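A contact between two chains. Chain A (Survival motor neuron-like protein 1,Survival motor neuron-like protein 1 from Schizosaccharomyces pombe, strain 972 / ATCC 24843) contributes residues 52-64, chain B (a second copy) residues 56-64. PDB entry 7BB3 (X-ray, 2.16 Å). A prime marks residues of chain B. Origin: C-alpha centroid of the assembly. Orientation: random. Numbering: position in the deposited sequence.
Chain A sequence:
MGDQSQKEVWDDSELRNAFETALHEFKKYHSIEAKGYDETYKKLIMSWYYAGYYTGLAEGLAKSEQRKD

Chain A 52-64: GYYTGLAEGLAKS
Chain B (56-64) GLAEGLAKS

Two copies of one helix pack side by side, running the same way, with glycines at the crossing. Chain A is helical from Gly52, its helix having begun earlier, and chain B is helical from Gly56′ through Ala62′. Phi stays near -65° and psi mostly between -25° and -50°. The axes come within 6.5 Å and cross at -26°, far closer than helices separated by ordinary side chains. The register is nearly symmetric: Gly60 CA lies 3.8 Å from Gly60′ CA, Gly56 CA 4.1 Å from Leu57′ CA, and Leu57 CA 4.1 Å from Gly56′ CA.

The first rule is absence. A CB on any of these four glycines would point toward the partner, and there is no room for one: at Gly60 it would sit 2.6 Å from Gly60′ CA, at Gly56 2.8 Å from Leu57′ N, and at Gly56′ 2.0 Å from Tyr53 O. Spacing the glycines four apart keeps them on one helical face, so bare backbone meets bare backbone for a full turn.

At that range CA hydrogens reach carbonyl oxygens across the interface. Leu57 CA approaches Gly56′ O at 3.2 Å and Leu57′ CA approaches Gly56 O at 3.3 Å, a reciprocal pair, while Gly56′ CA lies 3.5 Å from Tyr53 O with a nearly straight angle of 169° at the hydrogen. These oxygens also accept ordinary helical bonds, such as Leu57 N to Tyr53 O at 2.8 Å. One turn on, Gly60 O and Gly60′ O are 3.3 Å apart; both are acceptors, so closeness here brings no bond.

The leucines fill the flanks of this groove. Leu57 and Leu57′ both take chi1 t and chi2 p (66° and 58°), with CB set sideways, and each lays its CD1 along the other helix: Leu57′ CD1 is 3.7 Å from Gly60 N, and Leu57 CD1 is 4.0 Å from Gly60′ N. Leu61 and Leu61′ instead adopt m, t. Leu61 starts with its CB away from the partner, yet its end comes back, bringing CD2 to 4.2 Å from Lys63′ CB. Leu61′ CD2 lies 3.8 Å from Gly60 O and 3.6 Å from Lys63 CD, where the aliphatic part of a fully extended, poorly ordered lysine (all four chi angles t) covers the methyl.

One polar side-chain bond crosses the interface. Tyr53, chi1 t and chi2 81°, starts sideways, but its end comes nearer to chain B, where its OH donates to Glu59′ OE1 at 2.5 Å, a short bond meeting the ring at its edge. Glu59′ reaches it with CB pointing toward chain A, chi1 m, chi2 t and chi3 7°. Its counterpart Glu59 has nearly the same rotamer, but OE1 is bonded elsewhere in the structure.

Beyond Ala62′ the chain opens: Lys63′ leaves helical geometry at phi/psi -80/101, and Ser64′, chi1 p, turns its OG back to donate to Leu61′ O at 3.0 Å.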

ATOM      1  N   GLY A  52       6.165   2.738   6.331  1.00 37.64           N
ATOM      2  CA  GLY A  52       5.659   3.868   5.574  1.00 40.19           C
ATOM      3  C   GLY A  52       4.637   4.675   6.349  1.00 36.88           C
ATOM      4  O   GLY A  52       4.654   5.907   6.318  1.00 38.49           O
ATOM      5  N   TYR A  53       3.742   3.993   7.069  1.00 36.41           N
ATOM      6  CA  TYR A  53       2.651   4.688   7.748  1.00 35.33           C
ATOM      7  C   TYR A  53       3.181   5.641   8.813  1.00 43.30           C
ATOM      8  O   TYR A  53       2.798   6.816   8.861  1.00 41.54           O
ATOM      9  CB  TYR A  53       1.686   3.671   8.366  1.00 37.28           C
ATOM     10  CG  TYR A  53       0.651   4.291   9.281  1.00 48.58           C
ATOM     11  CD1 TYR A  53      -0.498   4.880   8.767  1.00 46.80           C
ATOM     12  CD2 TYR A  53       0.825   4.291  10.660  1.00 49.89           C
ATOM     13  CE1 TYR A  53      -1.442   5.455   9.599  1.00 46.74           C
ATOM     14  CE2 TYR A  53      -0.118   4.860  11.500  1.00 46.04           C
ATOM     15  CZ  TYR A  53      -1.248   5.436  10.965  1.00 56.30           C
ATOM     16  OH  TYR A  53      -2.183   6.003  11.802  1.00 58.67           O
ATOM     17  N   TYR A  54       4.062   5.149   9.685  1.00 43.79           N
ATOM     18  CA  TYR A  54       4.582   5.994  10.754  1.00 40.58           C
ATOM     19  C   TYR A  54       5.566   7.025  10.220  1.00 43.83           C
ATOM     20  O   TYR A  54       5.708   8.105  10.807  1.00 44.11           O
ATOM     21  CB  TYR A  54       5.209   5.116  11.835  1.00 41.07           C
ATOM     22  CG  TYR A  54       4.164   4.350  12.620  1.00 42.42           C
ATOM     23  CD1 TYR A  54       3.312   5.010  13.494  1.00 46.45           C
ATOM     24  CD2 TYR A  54       4.019   2.977  12.476  1.00 42.03           C
ATOM     25  CE1 TYR A  54       2.351   4.326  14.210  1.00 47.14           C
ATOM     26  CE2 TYR A  54       3.058   2.282  13.192  1.00 46.54           C
ATOM     27  CZ  TYR A  54       2.226   2.965  14.056  1.00 52.28           C
ATOM     28  OH  TYR A  54       1.264   2.286  14.773  1.00 50.95           O
ATOM     29  N   THR A  55       6.232   6.726   9.104  1.00 35.88           N
ATOM     30  CA  THR A  55       7.029   7.742   8.423  1.00 36.65           C
ATOM     31  C   THR A  55       6.143   8.875   7.920  1.00 47.24           C
ATOM     32  O   THR A  55       6.388  10.050   8.214  1.00 47.93           O
ATOM     33  CB  THR A  55       7.800   7.109   7.265  1.00 43.44           C
ATOM     34  OG1 THR A  55       8.604   6.032   7.758  1.00 43.93           O
ATOM     35  CG2 THR A  55       8.690   8.136   6.579  1.00 42.24           C
ATOM     36  N   GLY A  56       5.103   8.538   7.156  1.00 42.11           N
ATOM     37  CA  GLY A  56       4.192   9.567   6.684  1.00 44.04           C
ATOM     38  C   GLY A  56       3.542  10.330   7.819  1.00 45.56           C
ATOM     39  O   GLY A  56       3.417  11.556   7.764  1.00 41.05           O
ATOM     40  N   LEU A  57       3.135   9.620   8.873  1.00 44.33           N
ATOM     41  CA  LEU A  57       2.432  10.256   9.980  1.00 41.06           C
ATOM     42  C   LEU A  57       3.307  11.290  10.676  1.00 50.38           C
ATOM     43  O   LEU A  57       2.839  12.387  11.003  1.00 46.15           O
ATOM     44  CB  LEU A  57       1.971   9.187  10.966  1.00 39.50           C
ATOM     45  CG  LEU A  57       1.232   9.616  12.230  1.00 47.13           C
ATOM     46  CD1 LEU A  57      -0.112  10.236  11.923  1.00 50.89           C
ATOM     47  CD2 LEU A  57       1.074   8.397  13.138  1.00 48.26           C
ATOM     48  N   ALA A  58       4.578  10.965  10.917  1.00 45.94           N
ATOM     49  CA  ALA A  58       5.473  11.928  11.548  1.00 46.49           C
ATOM     50  C   ALA A  58       5.675  13.147  10.655  1.00 53.21           C
ATOM     51  O   ALA A  58       5.615  14.291  11.121  1.00 52.24           O
ATOM     52  CB  ALA A  58       6.813  11.265  11.872  1.00 47.95           C
ATOM     53  N   GLU A  59       5.913  12.916   9.359  1.00 41.67           N
ATOM     54  CA  GLU A  59       6.048  14.029   8.426  1.00 46.03           C
ATOM     55  C   GLU A  59       4.806  14.912   8.439  1.00 55.51           C
ATOM     56  O   GLU A  59       4.905  16.142   8.341  1.00 58.80           O
ATOM     57  CB  GLU A  59       6.301  13.511   7.010  1.00 50.91           C
ATOM     58  CG  GLU A  59       7.622  12.795   6.825  1.00 53.45           C
ATOM     59  CD  GLU A  59       7.969  12.591   5.360  1.00 59.88           C
ATOM     60  OE1 GLU A  59       7.207  13.066   4.490  1.00 64.20           O
ATOM     61  OE2 GLU A  59       9.008  11.957   5.080  1.00 55.62           O
ATOM     62  N   GLY A  60       3.625  14.302   8.551  1.00 54.29           N
ATOM     63  CA  GLY A  60       2.400  15.081   8.521  1.00 53.12           C
ATOM     64  C   GLY A  60       2.241  15.962   9.743  1.00 59.58           C
ATOM     65  O   GLY A  60       1.798  17.109   9.641  1.00 62.45           O
ATOM     66  N   LEU A  61       2.599  15.440  10.916  1.00 55.20           N
ATOM     67  CA  LEU A  61       2.488  16.220  12.140  1.00 59.49           C
ATOM     68  C   LEU A  61       3.461  17.390  12.153  1.00 61.06           C
ATOM     69  O   LEU A  61       3.210  18.396  12.827  1.00 64.36           O
ATOM     70  CB  LEU A  61       2.729  15.315  13.345  1.00 55.50           C
ATOM     71  CG  LEU A  61       1.767  14.131  13.445  1.00 52.95           C
ATOM     72  CD1 LEU A  61       2.274  13.120  14.460  1.00 48.66           C
ATOM     73  CD2 LEU A  61       0.367  14.609  13.811  1.00 57.23           C
ATOM     74  N   ALA A  62       4.564  17.284  11.411  1.00 64.06           N
ATOM     75  CA  ALA A  62       5.575  18.334  11.440  1.00 67.75           C
ATOM     76  C   ALA A  62       5.112  19.576  10.688  1.00 71.39           C
ATOM     77  O   ALA A  62       5.410  20.702  11.102  1.00 80.04           O
ATOM     78  CB  ALA A  62       6.887  17.811  10.854  1.00 58.09           C
ATOM     79  N   LYS A  63       4.388  19.396   9.580  1.00 74.67           N
ATOM     80  CA  LYS A  63       3.913  20.540   8.808  1.00 80.43           C
ATOM     81  C   LYS A  63       3.040  21.472   9.636  1.00 82.60           C
ATOM     82  O   LYS A  63       2.799  22.607   9.210  1.00 90.59           O
ATOM     83  CB  LYS A  63       3.150  20.049   7.574  1.00 86.38           C
ATOM     84  CG  LYS A  63       3.077  21.053   6.425  1.00 99.03           C
ATOM     85  CD  LYS A  63       2.645  20.364   5.131  1.00106.55           C
ATOM     86  CE  LYS A  63       2.559  21.336   3.961  1.00112.67           C
ATOM     87  NZ  LYS A  63       2.182  20.639   2.696  1.00111.12           N
ATOM     88  N   SER A  64       2.574  21.024  10.799  1.00 81.06           N
ATOM     89  CA  SER A  64       1.867  21.876  11.745  1.00 80.94           C
ATOM     90  C   SER A  64       2.613  23.189  11.957  1.00 84.16           C
ATOM     91  O   SER A  64       3.785  23.193  12.336  1.00 83.21           O
ATOM     92  CB  SER A  64       1.695  21.151  13.082  1.00 77.11           C
ATOM     93  OG  SER A  64       1.038  21.969  14.033  1.00 86.98           O
TER
ATOM     94  N   GLY B  56      -0.493   7.637   6.188  1.00 36.90           N
ATOM     95  CA  GLY B  56      -0.036   8.276   7.412  1.00 44.78           C
ATOM     96  C   GLY B  56       0.121   9.773   7.247  1.00 42.33           C
ATOM     97  O   GLY B  56      -0.223  10.545   8.145  1.00 42.13           O
ATOM     98  N   LEU B  57       0.617  10.203   6.086  1.00 38.29           N
ATOM     99  CA  LEU B  57       0.750  11.624   5.797  1.00 44.73           C
ATOM    100  C   LEU B  57      -0.595  12.329   5.897  1.00 50.63           C
ATOM    101  O   LEU B  57      -0.729  13.331   6.607  1.00 50.44           O
ATOM    102  CB  LEU B  57       1.355  11.798   4.406  1.00 39.93           C
ATOM    103  CG  LEU B  57       1.777  13.201   3.984  1.00 52.03           C
ATOM    104  CD1 LEU B  57       2.793  13.770   4.955  1.00 51.09           C
ATOM    105  CD2 LEU B  57       2.339  13.175   2.571  1.00 48.29           C
ATOM    106  N   ALA B  58      -1.608  11.813   5.197  1.00 46.94           N
ATOM    107  CA  ALA B  58      -2.924  12.446   5.225  1.00 51.43           C
ATOM    108  C   ALA B  58      -3.457  12.551   6.648  1.00 48.21           C
ATOM    109  O   ALA B  58      -3.997  13.593   7.040  1.00 51.73           O
ATOM    110  CB  ALA B  58      -3.899  11.665   4.344  1.00 41.84           C
ATOM    111  N   GLU B  59      -3.322  11.483   7.439  1.00 44.46           N
ATOM    112  CA  GLU B  59      -3.752  11.547   8.829  1.00 50.69           C
ATOM    113  C   GLU B  59      -2.962  12.593   9.603  1.00 55.19           C
ATOM    114  O   GLU B  59      -3.508  13.255  10.494  1.00 57.71           O
ATOM    115  CB  GLU B  59      -3.600  10.181   9.493  1.00 49.74           C
ATOM    116  CG  GLU B  59      -4.459   9.097   8.872  1.00 57.43           C
ATOM    117  CD  GLU B  59      -4.315   7.760   9.570  1.00 61.38           C
ATOM    118  OE1 GLU B  59      -3.638   7.703  10.620  1.00 50.78           O
ATOM    119  OE2 GLU B  59      -4.876   6.764   9.065  1.00 56.09           O
ATOM    120  N   GLY B  60      -1.675  12.751   9.278  1.00 49.58           N
ATOM    121  CA  GLY B  60      -0.861  13.709  10.009  1.00 55.07           C
ATOM    122  C   GLY B  60      -1.195  15.143   9.649  1.00 63.75           C
ATOM    123  O   GLY B  60      -1.192  16.026  10.511  1.00 57.26           O
ATOM    124  N   LEU B  61      -1.494  15.395   8.375  1.00 57.40           N
ATOM    125  CA  LEU B  61      -1.898  16.732   7.960  1.00 61.57           C
ATOM    126  C   LEU B  61      -3.255  17.099   8.541  1.00 60.76           C
ATOM    127  O   LEU B  61      -3.468  18.244   8.955  1.00 64.15           O
ATOM    128  CB  LEU B  61      -1.935  16.808   6.437  1.00 61.63           C
ATOM    129  CG  LEU B  61      -0.589  16.643   5.737  1.00 59.43           C
ATOM    130  CD1 LEU B  61      -0.787  16.625   4.232  1.00 58.08           C
ATOM    131  CD2 LEU B  61       0.360  17.752   6.152  1.00 65.13           C
ATOM    132  N   ALA B  62      -4.186  16.144   8.577  1.00 61.86           N
ATOM    133  CA  ALA B  62      -5.521  16.436   9.086  1.00 61.45           C
ATOM    134  C   ALA B  62      -5.465  16.951  10.520  1.00 70.22           C
ATOM    135  O   ALA B  62      -6.252  17.821  10.907  1.00 75.66           O
ATOM    136  CB  ALA B  62      -6.400  15.190   8.997  1.00 53.44           C
ATOM    137  N   LYS B  63      -4.539  16.428  11.320  1.00 69.82           N
ATOM    138  CA  LYS B  63      -4.389  16.848  12.711  1.00 73.71           C
ATOM    139  C   LYS B  63      -3.603  18.153  12.732  1.00 77.04           C
ATOM    140  O   LYS B  63      -2.377  18.162  12.595  1.00 67.01           O
ATOM    141  CB  LYS B  63      -3.714  15.750  13.526  1.00 67.63           C
ATOM    142  CG  LYS B  63      -4.525  14.454  13.546  1.00 69.08           C
ATOM    143  CD  LYS B  63      -3.891  13.364  14.396  1.00 69.64           C
ATOM    144  CE  LYS B  63      -4.733  12.092  14.360  1.00 73.50           C
ATOM    145  NZ  LYS B  63      -4.071  10.953  15.057  1.00 84.05           N
ATOM    146  N   SER B  64      -4.320  19.262  12.889  1.00 74.82           N
ATOM    147  CA  SER B  64      -3.721  20.593  12.887  1.00 78.78           C
ATOM    148  C   SER B  64      -4.766  21.631  13.289  1.00 85.07           C
ATOM    149  O   SER B  64      -5.970  21.391  13.174  1.00 84.74           O
ATOM    150  CB  SER B  64      -3.143  20.925  11.512  1.00 79.09           C
ATOM    151  OG  SER B  64      -4.121  20.788  10.499  1.00 80.28           O
TER